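PDB 3KYH: mRNA-capping enzyme subunit alpha from Saccharomyces cerevisiae, which catalyses the second step of mRNA capping, transferring GMP from GTP to the diphosphate 5' end of RNA through a covalent enzyme-GMP intermediate. Local coordinates for residues Thr73-Asn85 / Gly92-Leu104. Residues are numbered along the deposited sequence; the frame is centred on the assembly and turned at random.
Sequences TDGLRVLMFIVIN and GCFMIDRENNYYL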
ATOM      1  N   THR C  73      -7.104 -52.550   8.339  1.00 74.39           N
ATOM      2  CA  THR C  73      -8.305 -51.727   8.554  1.00 77.12           C
ATOM      3  C   THR C  73      -8.128 -50.321   7.988  1.00 83.08           C
ATOM      4  O   THR C  73      -7.093 -49.687   8.237  1.00 91.35           O
ATOM      5  CB  THR C  73      -8.662 -51.567  10.033  1.00 81.63           C
ATOM      6  OG1 THR C  73      -7.474 -51.344  10.801  1.00 78.78           O
ATOM      7  CG2 THR C  73      -9.371 -52.796  10.559  1.00 93.79           C
ATOM      8  N   ASP C  74      -9.111 -49.853   7.215  1.00 84.52           N
ATOM      9  CA  ASP C  74      -9.067 -48.520   6.587  1.00 89.25           C
ATOM     10  C   ASP C  74      -9.892 -47.477   7.360  1.00 90.37           C
ATOM     11  O   ASP C  74     -10.898 -46.910   6.873  1.00 87.59           O
ATOM     12  CB  ASP C  74      -9.439 -48.571   5.092  1.00 89.49           C
ATOM     13  CG  ASP C  74      -9.123 -47.261   4.353  1.00 87.19           C
ATOM     14  OD1 ASP C  74      -9.848 -46.252   4.548  1.00103.12           O
ATOM     15  OD2 ASP C  74      -8.179 -47.243   3.525  1.00 76.99           O
ATOM     16  N   GLY C  75      -9.443 -47.232   8.588  1.00 87.84           N
ATOM     17  CA  GLY C  75     -10.042 -46.187   9.405  1.00 90.14           C
ATOM     18  C   GLY C  75      -9.151 -44.962   9.486  1.00 90.35           C
ATOM     19  O   GLY C  75      -8.426 -44.616   8.524  1.00 92.40           O
ATOM     20  N   LEU C  76      -9.219 -44.314  10.652  1.00 81.21           N
ATOM     21  CA  LEU C  76      -8.467 -43.108  10.918  1.00 71.29           C
ATOM     22  C   LEU C  76      -7.474 -43.468  11.982  1.00 72.29           C
ATOM     23  O   LEU C  76      -7.841 -43.422  13.155  1.00 76.61           O
ATOM     24  CB  LEU C  76      -9.397 -42.005  11.425  1.00 66.27           C
ATOM     25  CG  LEU C  76      -8.852 -40.568  11.380  1.00 68.86           C
ATOM     26  CD1 LEU C  76      -8.728 -40.058   9.941  1.00 85.01           C
ATOM     27  CD2 LEU C  76      -9.680 -39.581  12.203  1.00 58.04           C
ATOM     28  N   ARG C  77      -6.264 -43.883  11.586  1.00 73.59           N
ATOM     29  CA  ARG C  77      -5.207 -44.210  12.562  1.00 74.26           C
ATOM     30  C   ARG C  77      -4.961 -43.046  13.527  1.00 71.47           C
ATOM     31  O   ARG C  77      -4.529 -41.946  13.152  1.00 62.29           O
ATOM     32  CB  ARG C  77      -3.887 -44.665  11.931  1.00 81.54           C
ATOM     33  CG  ARG C  77      -2.799 -45.026  12.980  1.00 60.03           C
ATOM     34  CD  ARG C  77      -2.553 -46.527  12.961  1.00 74.11           C
ATOM     35  NE  ARG C  77      -1.318 -46.921  13.631  1.00 57.02           N
ATOM     36  CZ  ARG C  77      -0.097 -46.561  13.233  1.00 89.47           C
ATOM     37  NH1 ARG C  77       0.073 -45.780  12.160  1.00 75.00           N
ATOM     38  NH2 ARG C  77       0.960 -46.961  13.935  1.00 81.06           N
ATOM     39  N   VAL C  78      -5.194 -43.401  14.785  1.00 72.06           N
ATOM     40  CA  VAL C  78      -5.391 -42.530  15.932  1.00 62.62           C
ATOM     41  C   VAL C  78      -4.913 -43.376  17.131  1.00 59.49           C
ATOM     42  O   VAL C  78      -5.522 -44.438  17.396  1.00 53.58           O
ATOM     43  CB  VAL C  78      -6.926 -42.234  15.982  1.00 58.53           C
ATOM     44  CG1 VAL C  78      -7.493 -42.170  17.372  1.00 81.07           C
ATOM     45  CG2 VAL C  78      -7.261 -40.963  15.258  1.00 46.84           C
ATOM     46  N   LEU C  79      -3.802 -42.992  17.787  1.00 54.02           N
ATOM     47  CA  LEU C  79      -3.366 -43.753  19.000  1.00 55.26           C
ATOM     48  C   LEU C  79      -4.277 -43.425  20.127  1.00 52.58           C
ATOM     49  O   LEU C  79      -5.067 -42.461  20.004  1.00 45.76           O
ATOM     50  CB  LEU C  79      -1.908 -43.603  19.490  1.00 39.95           C
ATOM     51  CG  LEU C  79      -1.021 -44.817  19.183  1.00 33.29           C
ATOM     52  CD1 LEU C  79       0.040 -44.533  18.161  1.00 56.12           C
ATOM     53  CD2 LEU C  79      -0.343 -45.287  20.381  1.00 30.46           C
ATOM     54  N   MET C  80      -4.205 -44.273  21.159  1.00 52.53           N
ATOM     55  CA  MET C  80      -4.831 -43.931  22.442  1.00 71.79           C
ATOM     56  C   MET C  80      -3.784 -43.498  23.464  1.00 78.61           C
ATOM     57  O   MET C  80      -2.745 -44.172  23.633  1.00 92.89           O
ATOM     58  CB  MET C  80      -5.677 -45.083  23.000  1.00 70.62           C
ATOM     59  CG  MET C  80      -6.354 -44.753  24.333  1.00 63.94           C
ATOM     60  SD  MET C  80      -7.809 -43.729  24.073  1.00 85.27           S
ATOM     61  CE  MET C  80      -9.118 -44.882  24.508  1.00 41.12           C
ATOM     62  N   PHE C  81      -4.061 -42.388  24.143  1.00 74.98           N
ATOM     63  CA  PHE C  81      -3.208 -41.933  25.247  1.00 80.61           C
ATOM     64  C   PHE C  81      -3.999 -41.708  26.520  1.00 71.77           C
ATOM     65  O   PHE C  81      -4.894 -40.859  26.551  1.00 65.89           O
ATOM     66  CB  PHE C  81      -2.473 -40.648  24.864  1.00 83.35           C
ATOM     67  CG  PHE C  81      -1.455 -40.183  25.875  1.00 86.24           C
ATOM     68  CD1 PHE C  81      -0.667 -41.092  26.591  1.00 64.59           C
ATOM     69  CD2 PHE C  81      -1.205 -38.811  26.011  1.00101.64           C
ATOM     70  CE1 PHE C  81       0.314 -40.636  27.468  1.00 90.75           C
ATOM     71  CE2 PHE C  81      -0.225 -38.333  26.880  1.00 96.23           C
ATOM     72  CZ  PHE C  81       0.538 -39.256  27.613  1.00112.13           C
ATOM     73  N   ILE C  82      -3.688 -42.489  27.556  1.00 73.09           N
ATOM     74  CA  ILE C  82      -4.388 -42.317  28.847  1.00 74.68           C
ATOM     75  C   ILE C  82      -3.507 -42.074  30.061  1.00 77.71           C
ATOM     76  O   ILE C  82      -2.691 -42.934  30.453  1.00 71.71           O
ATOM     77  CB  ILE C  82      -5.538 -43.340  29.135  1.00 73.84           C
ATOM     78  CG1 ILE C  82      -5.250 -44.729  28.544  1.00 76.21           C
ATOM     79  CG2 ILE C  82      -6.835 -42.849  28.506  1.00 71.16           C
ATOM     80  CD1 ILE C  82      -4.323 -45.568  29.338  1.00 43.24           C
ATOM     81  N   VAL C  83      -3.695 -40.861  30.603  1.00 82.48           N
ATOM     82  CA  VAL C  83      -2.949 -40.291  31.739  1.00 91.66           C
ATOM     83  C   VAL C  83      -3.841 -39.378  32.623  1.00100.06           C
ATOM     84  O   VAL C  83      -4.807 -38.777  32.124  1.00 99.61           O
ATOM     85  CB  VAL C  83      -1.678 -39.524  31.264  1.00 91.04           C
ATOM     86  CG1 VAL C  83      -0.569 -40.476  30.847  1.00 71.34           C
ATOM     87  CG2 VAL C  83      -2.007 -38.567  30.127  1.00 91.21           C
ATOM     88  N   ILE C  84      -3.461 -39.241  33.903  1.00103.18           N
ATOM     89  CA  ILE C  84      -4.276 -38.650  34.995  1.00 95.32           C
ATOM     90  C   ILE C  84      -3.649 -37.332  35.467  1.00100.50           C
ATOM     91  O   ILE C  84      -2.725 -37.342  36.305  1.00102.07           O
ATOM     92  CB  ILE C  84      -4.323 -39.621  36.220  1.00 94.12           C
ATOM     93  CG1 ILE C  84      -3.919 -41.054  35.825  1.00 80.43           C
ATOM     94  CG2 ILE C  84      -5.660 -39.513  36.977  1.00 89.52           C
ATOM     95  CD1 ILE C  84      -3.478 -41.934  36.971  1.00 57.41           C
ATOM     96  N   ASN C  85      -4.186 -36.213  34.976  1.00102.98           N
ATOM     97  CA  ASN C  85      -3.496 -34.901  34.996  1.00107.78           C
ATOM     98  C   ASN C  85      -2.859 -34.342  36.296  1.00112.75           C
ATOM     99  O   ASN C  85      -3.567 -33.932  37.220  1.00111.07           O
ATOM    100  CB  ASN C  85      -4.338 -33.828  34.280  1.00105.59           C
ATOM    101  CG  ASN C  85      -5.573 -33.405  35.073  1.00105.51           C
ATOM    102  OD1 ASN C  85      -6.400 -34.229  35.478  1.00 93.12           O
ATOM    103  ND2 ASN C  85      -5.705 -32.101  35.283  1.00 91.82           N
ATOM    104  N   GLY C  92      -7.546 -38.868  31.806  1.00 77.05           N
ATOM    105  CA  GLY C  92      -7.723 -38.279  30.489  1.00 81.80           C
ATOM    106  C   GLY C  92      -7.692 -39.256  29.335  1.00 75.52           C
ATOM    107  O   GLY C  92      -6.803 -40.102  29.251  1.00 65.55           O
ATOM    108  N   CYS C  93      -8.638 -39.055  28.421  1.00 83.42           N
ATOM    109  CA  CYS C  93      -8.834 -39.901  27.251  1.00 87.97           C
ATOM    110  C   CYS C  93      -8.424 -39.158  25.985  1.00 84.59           C
ATOM    111  O   CYS C  93      -9.145 -38.251  25.538  1.00 84.54           O
ATOM    112  CB  CYS C  93     -10.299 -40.342  27.179  1.00 84.22           C
ATOM    113  SG  CYS C  93     -10.519 -41.675  26.012  1.00 90.28           S
ATOM    114  N   PHE C  94      -7.264 -39.535  25.440  1.00 82.51           N
ATOM    115  CA  PHE C  94      -6.596 -38.762  24.378  1.00 83.88           C
ATOM    116  C   PHE C  94      -6.236 -39.525  23.096  1.00 88.84           C
ATOM    117  O   PHE C  94      -5.942 -40.729  23.132  1.00 90.41           O
ATOM    118  CB  PHE C  94      -5.374 -38.019  24.934  1.00 85.65           C
ATOM    119  CG  PHE C  94      -5.713 -36.806  25.776  1.00 91.78           C
ATOM    120  CD1 PHE C  94      -6.460 -36.923  26.961  1.00 77.83           C
ATOM    121  CD2 PHE C  94      -5.215 -35.546  25.419  1.00 90.59           C
ATOM    122  CE1 PHE C  94      -6.759 -35.793  27.730  1.00 82.56           C
ATOM    123  CE2 PHE C  94      -5.482 -34.411  26.202  1.00 74.03           C
ATOM    124  CZ  PHE C  94      -6.245 -34.535  27.355  1.00 77.11           C
ATOM    125  N   MET C  95      -6.232 -38.786  21.977  1.00 92.66           N
ATOM    126  CA  MET C  95      -6.145 -39.357  20.622  1.00 87.26           C
ATOM    127  C   MET C  95      -5.107 -38.687  19.719  1.00 84.47           C
ATOM    128  O   MET C  95      -5.179 -37.487  19.486  1.00 83.64           O
ATOM    129  CB  MET C  95      -7.521 -39.284  19.943  1.00 82.79           C
ATOM    130  CG  MET C  95      -8.604 -40.190  20.516  1.00 75.93           C
ATOM    131  SD  MET C  95      -8.153 -41.943  20.638  1.00 79.42           S
ATOM    132  CE  MET C  95      -9.720 -42.737  20.161  1.00 35.02           C
ATOM    133  N   ILE C  96      -4.196 -39.479  19.159  1.00 83.21           N
ATOM    134  CA  ILE C  96      -3.087 -38.957  18.342  1.00 80.37           C
ATOM    135  C   ILE C  96      -3.128 -39.375  16.849  1.00 81.61           C
ATOM    136  O   ILE C  96      -2.783 -40.517  16.485  1.00 74.07           O
ATOM    137  CB  ILE C  96      -1.702 -39.215  19.039  1.00 81.32           C
ATOM    138  CG1 ILE C  96      -1.278 -40.686  18.967  1.00 64.66           C
ATOM    139  CG2 ILE C  96      -1.753 -38.772  20.516  1.00 84.65           C
ATOM    140  CD1 ILE C  96      -0.012 -41.028  19.729  1.00 77.98           C
ATOM    141  N   ASP C  97      -3.564 -38.439  15.995  1.00 83.69           N
ATOM    142  CA  ASP C  97      -3.728 -38.665  14.534  1.00 83.52           C
ATOM    143  C   ASP C  97      -2.410 -38.716  13.756  1.00 85.27           C
ATOM    144  O   ASP C  97      -1.357 -38.777  14.381  1.00 89.96           O
ATOM    145  CB  ASP C  97      -4.788 -37.731  13.906  1.00 81.87           C
ATOM    146  CG  ASP C  97      -4.472 -36.250  14.094  1.00 88.75           C
ATOM    147  OD1 ASP C  97      -5.153 -35.357  13.522  1.00 44.93           O
ATOM    148  OD2 ASP C  97      -3.508 -35.966  14.823  1.00104.98           O
ATOM    149  N   ARG C  98      -2.468 -38.736  12.420  1.00 94.70           N
ATOM    150  CA  ARG C  98      -1.305 -38.984  11.528  1.00 97.07           C
ATOM    151  C   ARG C  98      -0.270 -37.850  11.604  1.00 92.41           C
ATOM    152  O   ARG C  98       0.953 -38.056  11.723  1.00 84.37           O
ATOM    153  CB  ARG C  98      -1.790 -39.211  10.078  1.00103.85           C
ATOM    154  CG  ARG C  98      -0.752 -39.805   9.093  1.00116.25           C
ATOM    155  CD  ARG C  98      -0.756 -41.334   9.047  1.00128.70           C
ATOM    156  NE  ARG C  98      -1.851 -41.852   8.222  1.00133.36           N
ATOM    157  CZ  ARG C  98      -2.078 -43.140   7.972  1.00137.68           C
ATOM    158  NH1 ARG C  98      -1.289 -44.083   8.484  1.00138.04           N
ATOM    159  NH2 ARG C  98      -3.103 -43.490   7.199  1.00133.58           N
ATOM    160  N   GLU C  99      -0.785 -36.637  11.499  1.00 91.01           N
ATOM    161  CA  GLU C  99      -0.056 -35.476  11.968  1.00100.39           C
ATOM    162  C   GLU C  99      -0.263 -35.538  13.493  1.00100.47           C
ATOM    163  O   GLU C  99      -1.344 -35.923  13.939  1.00 98.43           O
ATOM    164  CB  GLU C  99      -0.657 -34.215  11.323  1.00100.48           C
ATOM    165  CG  GLU C  99       0.044 -32.909  11.650  1.00101.08           C
ATOM    166  CD  GLU C  99       1.490 -32.881  11.204  1.00 82.49           C
ATOM    167  OE1 GLU C  99       1.726 -32.903   9.982  1.00 38.53           O
ATOM    168  OE2 GLU C  99       2.380 -32.840  12.080  1.00 89.49           O
ATOM    169  N   ASN C 100       0.776 -35.264  14.283  1.00 99.44           N
ATOM    170  CA  ASN C 100       0.683 -35.367  15.752  1.00 99.22           C
ATOM    171  C   ASN C 100      -0.218 -34.320  16.407  1.00 97.81           C
ATOM    172  O   ASN C 100       0.236 -33.231  16.805  1.00100.82           O
ATOM    173  CB  ASN C 100       2.066 -35.374  16.408  1.00 97.05           C
ATOM    174  CG  ASN C 100       2.523 -36.758  16.779  1.00105.65           C
ATOM    175  OD1 ASN C 100       2.619 -37.108  17.965  1.00100.27           O
ATOM    176  ND2 ASN C 100       2.779 -37.571  15.764  1.00 98.85           N
ATOM    177  N   ASN C 101      -1.503 -34.661  16.475  1.00 87.90           N
ATOM    178  CA  ASN C 101      -2.541 -33.750  16.940  1.00 84.62           C
ATOM    179  C   ASN C 101      -3.438 -34.499  17.927  1.00 92.25           C
ATOM    180  O   ASN C 101      -3.746 -35.675  17.698  1.00 99.82           O
ATOM    181  CB  ASN C 101      -3.326 -33.205  15.747  1.00 77.94           C
ATOM    182  CG  ASN C 101      -2.451 -33.018  14.495  1.00 80.25           C
ATOM    183  OD1 ASN C 101      -1.483 -32.240  14.492  1.00 65.55           O
ATOM    184  ND2 ASN C 101      -2.803 -33.736  13.422  1.00 52.06           N
ATOM    185  N   TYR C 102      -3.839 -33.831  19.016  1.00 90.16           N
ATOM    186  CA  TYR C 102      -4.370 -34.507  20.210  1.00 90.00           C
ATOM    187  C   TYR C 102      -5.862 -34.301  20.519  1.00 95.84           C
ATOM    188  O   TYR C 102      -6.303 -33.188  20.840  1.00 96.49           O
ATOM    189  CB  TYR C 102      -3.519 -34.119  21.428  1.00 91.90           C
ATOM    190  CG  TYR C 102      -2.191 -34.844  21.577  1.00 89.71           C
ATOM    191  CD1 TYR C 102      -1.325 -35.022  20.486  1.00 50.57           C
ATOM    192  CD2 TYR C 102      -1.779 -35.314  22.835  1.00 81.17           C
ATOM    193  CE1 TYR C 102      -0.119 -35.651  20.644  1.00 54.76           C
ATOM    194  CE2 TYR C 102      -0.545 -35.940  23.002  1.00 47.09           C
ATOM    195  CZ  TYR C 102       0.270 -36.108  21.901  1.00 55.86           C
ATOM    196  OH  TYR C 102       1.480 -36.758  22.045  1.00 83.27           O
ATOM    197  N   TYR C 103      -6.622 -35.398  20.520  1.00 95.36           N
ATOM    198  CA  TYR C 103      -8.076 -35.316  20.704  1.00 92.60           C
ATOM    199  C   TYR C 103      -8.553 -35.643  22.132  1.00 89.04           C
ATOM    200  O   TYR C 103      -7.864 -36.377  22.843  1.00 82.57           O
ATOM    201  CB  TYR C 103      -8.810 -36.051  19.562  1.00 96.73           C
ATOM    202  CG  TYR C 103      -8.525 -35.443  18.183  1.00 97.05           C
ATOM    203  CD1 TYR C 103      -7.569 -35.992  17.317  1.00104.21           C
ATOM    204  CD2 TYR C 103      -9.187 -34.288  17.763  1.00101.71           C
ATOM    205  CE1 TYR C 103      -7.307 -35.406  16.059  1.00105.16           C
ATOM    206  CE2 TYR C 103      -8.926 -33.684  16.533  1.00 95.62           C
ATOM    207  CZ  TYR C 103      -7.997 -34.249  15.682  1.00107.58           C
ATOM    208  OH  TYR C 103      -7.764 -33.626  14.479  1.00 97.83           O
ATOM    209  N   LEU C 104      -9.661 -35.035  22.578  1.00 87.13           N
ATOM    210  CA  LEU C 104     -10.151 -35.204  23.967  1.00 90.05           C
ATOM    211  C   LEU C 104     -11.560 -35.766  24.130  1.00 94.04           C
ATOM    212  O   LEU C 104     -12.554 -35.040  24.249  1.00 90.33           O
ATOM    213  CB  LEU C 104      -9.980 -33.936  24.827  1.00 86.23           C
ATOM    214  CG  LEU C 104      -9.668 -34.136  26.332  1.00 85.84           C
ATOM    215  CD1 LEU C 104      -8.852 -32.964  26.821  1.00 88.26           C
ATOM    216  CD2 LEU C 104     -10.813 -34.381  27.340  1.00 45.20           C
TER
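F81 and F94 lie opposite each other as a hydrogen-bonded pair in the antiparallel β hairpin formed by strands 76-84 and 91-96 of the nucleotidyltransferase domain. Their backbones are joined in both directions, F81 N to F94 O at 2.7 Å and F94 N to F81 O at 2.9 Å, the latter bond more bent. The two side chains leave the same face of the sheet and meet through their methylene groups, CB to CB, but their rings diverge. In F81, CG is anti to the backbone N (chi1 -174°), whereas in F94 it is anti to the carbonyl carbon (chi1 -75°). The F81 ring thereby approaches Y102 from the next strand, with F81 CD2 4.2 Å from Y102 CE2, and carries V83 CG2 over one face, near the rim. Two residues along, L79 and I96 form the next hydrogen-bonded pair, their side chains running alongside each other in the same direction; I96 CG2 also sits over one face of the Y102 ring, toward its rim. Helix 23-35 packs against this aromatic face, V32 touching F81 and Y102, and L28 touching F94 and Y102.

The other face is rich in sulfur. M80 folds so that its CE reaches C93 SG, 3.8 Å away, and its SD comes within 3.9 Å of M95 SD. The M95 chain crosses V78 at a slant and lays its thioether against V78 CG1. Toward the active-site end, where R98 lies about 6 Å from the GMP-accepting K72 between side chains, R77 is paired with D132. In the turn after strand 91-96, N101 ND2 donates to D97 OD1 on the syn side but tilted out of the carboxylate plane, in a nearly straight bond (175°) of 2.9 Å.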